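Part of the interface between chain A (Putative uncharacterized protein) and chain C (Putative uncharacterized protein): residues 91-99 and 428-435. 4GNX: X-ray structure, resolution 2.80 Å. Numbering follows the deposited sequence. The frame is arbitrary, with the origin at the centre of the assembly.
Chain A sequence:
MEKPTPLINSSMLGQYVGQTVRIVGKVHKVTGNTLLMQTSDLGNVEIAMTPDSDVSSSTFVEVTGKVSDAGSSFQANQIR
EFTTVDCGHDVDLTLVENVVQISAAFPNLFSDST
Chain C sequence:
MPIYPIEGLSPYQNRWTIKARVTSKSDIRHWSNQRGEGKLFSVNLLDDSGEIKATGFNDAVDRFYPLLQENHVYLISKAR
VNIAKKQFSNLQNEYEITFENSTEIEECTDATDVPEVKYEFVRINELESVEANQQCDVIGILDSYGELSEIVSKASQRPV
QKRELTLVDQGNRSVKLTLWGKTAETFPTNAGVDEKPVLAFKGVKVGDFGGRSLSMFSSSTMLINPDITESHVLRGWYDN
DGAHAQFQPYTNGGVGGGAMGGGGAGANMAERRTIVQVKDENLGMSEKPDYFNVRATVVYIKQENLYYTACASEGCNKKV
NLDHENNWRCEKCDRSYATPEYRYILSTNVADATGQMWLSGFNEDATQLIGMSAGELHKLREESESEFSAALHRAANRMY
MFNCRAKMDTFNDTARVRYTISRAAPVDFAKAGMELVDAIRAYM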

# COMPACT_ATOMS: atom_id res chain seq x y z
N VAL A 91 -13.99 -14.24 0.53
CA VAL A 91 -12.75 -14.36 -0.26
C VAL A 91 -12.82 -13.44 -1.48
O VAL A 91 -13.85 -13.40 -2.14
CB VAL A 91 -12.58 -15.80 -0.78
CG1 VAL A 91 -11.59 -15.87 -1.91
CG2 VAL A 91 -12.15 -16.75 0.33
N ASP A 92 -11.75 -12.71 -1.78
CA ASP A 92 -11.71 -11.82 -2.94
C ASP A 92 -10.99 -12.47 -4.10
O ASP A 92 -9.76 -12.45 -4.17
CB ASP A 92 -11.00 -10.50 -2.61
CG ASP A 92 -10.93 -9.55 -3.82
OD1 ASP A 92 -11.13 -10.03 -4.97
OD2 ASP A 92 -10.69 -8.32 -3.63
N LEU A 93 -11.77 -13.00 -5.04
CA LEU A 93 -11.23 -13.76 -6.17
C LEU A 93 -10.30 -13.00 -7.12
O LEU A 93 -9.35 -13.58 -7.63
CB LEU A 93 -12.37 -14.43 -6.95
CG LEU A 93 -12.46 -15.96 -6.84
CD1 LEU A 93 -11.91 -16.54 -5.55
CD2 LEU A 93 -13.89 -16.44 -7.07
N THR A 94 -10.58 -11.71 -7.35
CA THR A 94 -9.70 -10.88 -8.14
C THR A 94 -8.34 -10.75 -7.47
O THR A 94 -7.29 -10.85 -8.12
CB THR A 94 -10.30 -9.48 -8.36
OG1 THR A 94 -11.59 -9.59 -8.95
CG2 THR A 94 -9.42 -8.66 -9.27
N LEU A 95 -8.34 -10.55 -6.15
CA LEU A 95 -7.09 -10.55 -5.42
C LEU A 95 -6.37 -11.85 -5.71
O LEU A 95 -5.18 -11.85 -6.01
CB LEU A 95 -7.31 -10.40 -3.92
CG LEU A 95 -6.04 -10.44 -3.04
CD1 LEU A 95 -4.83 -9.82 -3.73
CD2 LEU A 95 -6.33 -9.73 -1.72
N VAL A 96 -7.12 -12.95 -5.64
CA VAL A 96 -6.52 -14.25 -5.81
C VAL A 96 -5.88 -14.41 -7.19
O VAL A 96 -4.78 -14.98 -7.30
CB VAL A 96 -7.53 -15.39 -5.54
CG1 VAL A 96 -6.92 -16.74 -5.90
CG2 VAL A 96 -7.97 -15.37 -4.08
N GLU A 97 -6.54 -13.89 -8.22
CA GLU A 97 -6.05 -14.10 -9.56
C GLU A 97 -4.67 -13.48 -9.67
O GLU A 97 -3.74 -14.09 -10.22
CB GLU A 97 -7.01 -13.53 -10.60
CG GLU A 97 -6.56 -13.69 -12.06
CD GLU A 97 -6.16 -15.11 -12.46
OE1 GLU A 97 -6.75 -16.09 -11.93
OE2 GLU A 97 -5.25 -15.26 -13.32
N ASN A 98 -4.54 -12.30 -9.07
CA ASN A 98 -3.33 -11.54 -9.12
C ASN A 98 -2.19 -12.18 -8.38
O ASN A 98 -1.03 -12.14 -8.81
CB ASN A 98 -3.61 -10.16 -8.59
CG ASN A 98 -4.23 -9.27 -9.63
OD1 ASN A 98 -3.56 -8.88 -10.59
ND2 ASN A 98 -5.50 -8.95 -9.47
N VAL A 99 -2.51 -12.79 -7.25
CA VAL A 99 -1.52 -13.47 -6.48
C VAL A 99 -1.04 -14.69 -7.25
O VAL A 99 0.14 -14.99 -7.26
CB VAL A 99 -2.10 -13.85 -5.13
CG1 VAL A 99 -1.16 -14.76 -4.34
CG2 VAL A 99 -2.40 -12.56 -4.39
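Chain C, residues 428-435: DFAKAGME

Chain C meets this stretch of chain A helix to helix. Residues 93-99 of chain A and 429-435 of chain C are both helical, with phi and psi near -60° and -40°, and both helices continue beyond the stretches. Their N-to-C directions agree to within 39°, the signed crossing angle, and their axes come as close as 9.9 Å. The register is set by two pairs: the CA atoms of Asp92(A) and Ala430(C) are 6.4 Å apart, as are those of Leu95(A) and Met434(C). A step of three residues on one helix is thus matched by four on the other, roughly one turn each, and 260 Å² of surface is buried in total.

Val91(A) precedes the helix in an extended conformation, phi -63° and psi 135°, and its side chain points away from chain C. Asp92(A) is the N-cap. Its chi1 is t, and Asp92(A) OD1 accepts a hydrogen bond from Leu95(A) N at 3.1 Å, supplying an acceptor to a first-turn amide that has no preceding helical carbonyl to bond. A short polar side chain such as aspartate suits this task. The same residue also faces the partner, with Asp92(A) OD2 lying 4.2 Å from Ala430(C) CB, a contact without a hydrogen bond; the alanine methyl lies beside the carboxylate oxygen that is not engaged in the capping bond to Leu95(A) N. Chain C begins its own helix in the same manner: Asp428(C) OD1 accepts from Lys431(C) N at 3.1 Å.

Leu93(A) is out of reach of chain C, and Thr94(A) lies at the margin, its CB sideways and its surface exposed. Leu95(A) is the centre of the contact. Its CA-to-CB bond points sideways, but with chi1 t the end of the side chain comes nearer the partner, and Leu95(A) CD2 settles against the backbone, 3.6 Å from Ala430(C) O and 4.1 Å from both Phe429(C) O and Gly433(C) CA. Glycine fits here because it leaves the helix surface bare: a CB in ideal position on Gly433(C) would point toward chain A and fall 2.5 Å from Leu95(A) CD2, a clash. Met434(C) SD packs 4.0 Å from Leu95(A) CA and 4.4 Å from Leu95(A) CD1. The flexible thioether, all three chi angles m, lets a side chain that starts sideways bring its end onto chain A.

Val96(A) and Glu97(A) are out of reach, as expected for residues turned off the contacting face. One turn after Thr94(A), Asn98(A) points toward chain C, and Asn98(A) ND2 lies 4.0 Å from Met434(C) CE. The amide borders an apolar methyl, while Asn98(A) ND2 also donates to Thr94(A) O at 2.9 Å and its OD1 is bonded elsewhere in the structure. Val99(A) is buried but does not touch the chain C stretch. No hydrogen bond crosses between the two stretches, so their fit rests on packing.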

# COMPACT_ATOMS: atom_id res chain seq x y z
N ASP C 428 -7.55 -4.02 6.42
CA ASP C 428 -8.46 -4.63 5.44
C ASP C 428 -7.66 -5.41 4.37
O ASP C 428 -7.19 -4.86 3.36
CB ASP C 428 -9.34 -3.56 4.81
CG ASP C 428 -10.25 -4.12 3.73
OD1 ASP C 428 -9.93 -5.17 3.12
OD2 ASP C 428 -11.30 -3.50 3.48
N PHE C 429 -7.53 -6.71 4.60
CA PHE C 429 -6.60 -7.53 3.83
C PHE C 429 -6.82 -7.49 2.34
O PHE C 429 -5.87 -7.34 1.59
CB PHE C 429 -6.55 -8.96 4.36
CG PHE C 429 -5.82 -9.07 5.67
CD1 PHE C 429 -6.46 -9.55 6.80
CD2 PHE C 429 -4.50 -8.64 5.77
CE1 PHE C 429 -5.79 -9.64 8.00
CE2 PHE C 429 -3.81 -8.71 6.97
CZ PHE C 429 -4.46 -9.21 8.09
N ALA C 430 -8.08 -7.61 1.93
CA ALA C 430 -8.46 -7.53 0.52
C ALA C 430 -7.94 -6.27 -0.16
O ALA C 430 -7.30 -6.32 -1.22
CB ALA C 430 -9.97 -7.60 0.40
N LYS C 431 -8.23 -5.14 0.47
CA LYS C 431 -7.89 -3.84 -0.05
C LYS C 431 -6.37 -3.52 0.10
O LYS C 431 -5.73 -3.06 -0.86
CB LYS C 431 -8.83 -2.82 0.60
CG LYS C 431 -8.45 -1.38 0.39
CD LYS C 431 -9.30 -0.38 1.16
CE LYS C 431 -8.50 0.39 2.21
NZ LYS C 431 -6.99 0.26 2.14
N ALA C 432 -5.79 -3.78 1.27
CA ALA C 432 -4.32 -3.71 1.40
C ALA C 432 -3.65 -4.59 0.33
O ALA C 432 -2.60 -4.24 -0.21
CB ALA C 432 -3.87 -4.13 2.78
N GLY C 433 -4.28 -5.72 0.02
CA GLY C 433 -3.84 -6.60 -1.05
C GLY C 433 -3.78 -5.95 -2.41
O GLY C 433 -2.74 -6.00 -3.08
N MET C 434 -4.87 -5.33 -2.84
CA MET C 434 -4.89 -4.71 -4.17
C MET C 434 -3.87 -3.58 -4.27
O MET C 434 -3.25 -3.40 -5.32
CB MET C 434 -6.29 -4.23 -4.55
CG MET C 434 -7.27 -5.37 -4.82
SD MET C 434 -6.69 -6.61 -6.01
CE MET C 434 -6.36 -5.64 -7.48
N GLU C 435 -3.68 -2.84 -3.18
CA GLU C 435 -2.62 -1.84 -3.11
C GLU C 435 -1.30 -2.46 -3.46
O GLU C 435 -0.62 -2.03 -4.37
CB GLU C 435 -2.54 -1.20 -1.73
CG GLU C 435 -3.34 0.09 -1.63
CD GLU C 435 -3.91 0.37 -0.24
OE1 GLU C 435 -3.24 -0.03 0.76
OE2 GLU C 435 -5.00 1.00 -0.14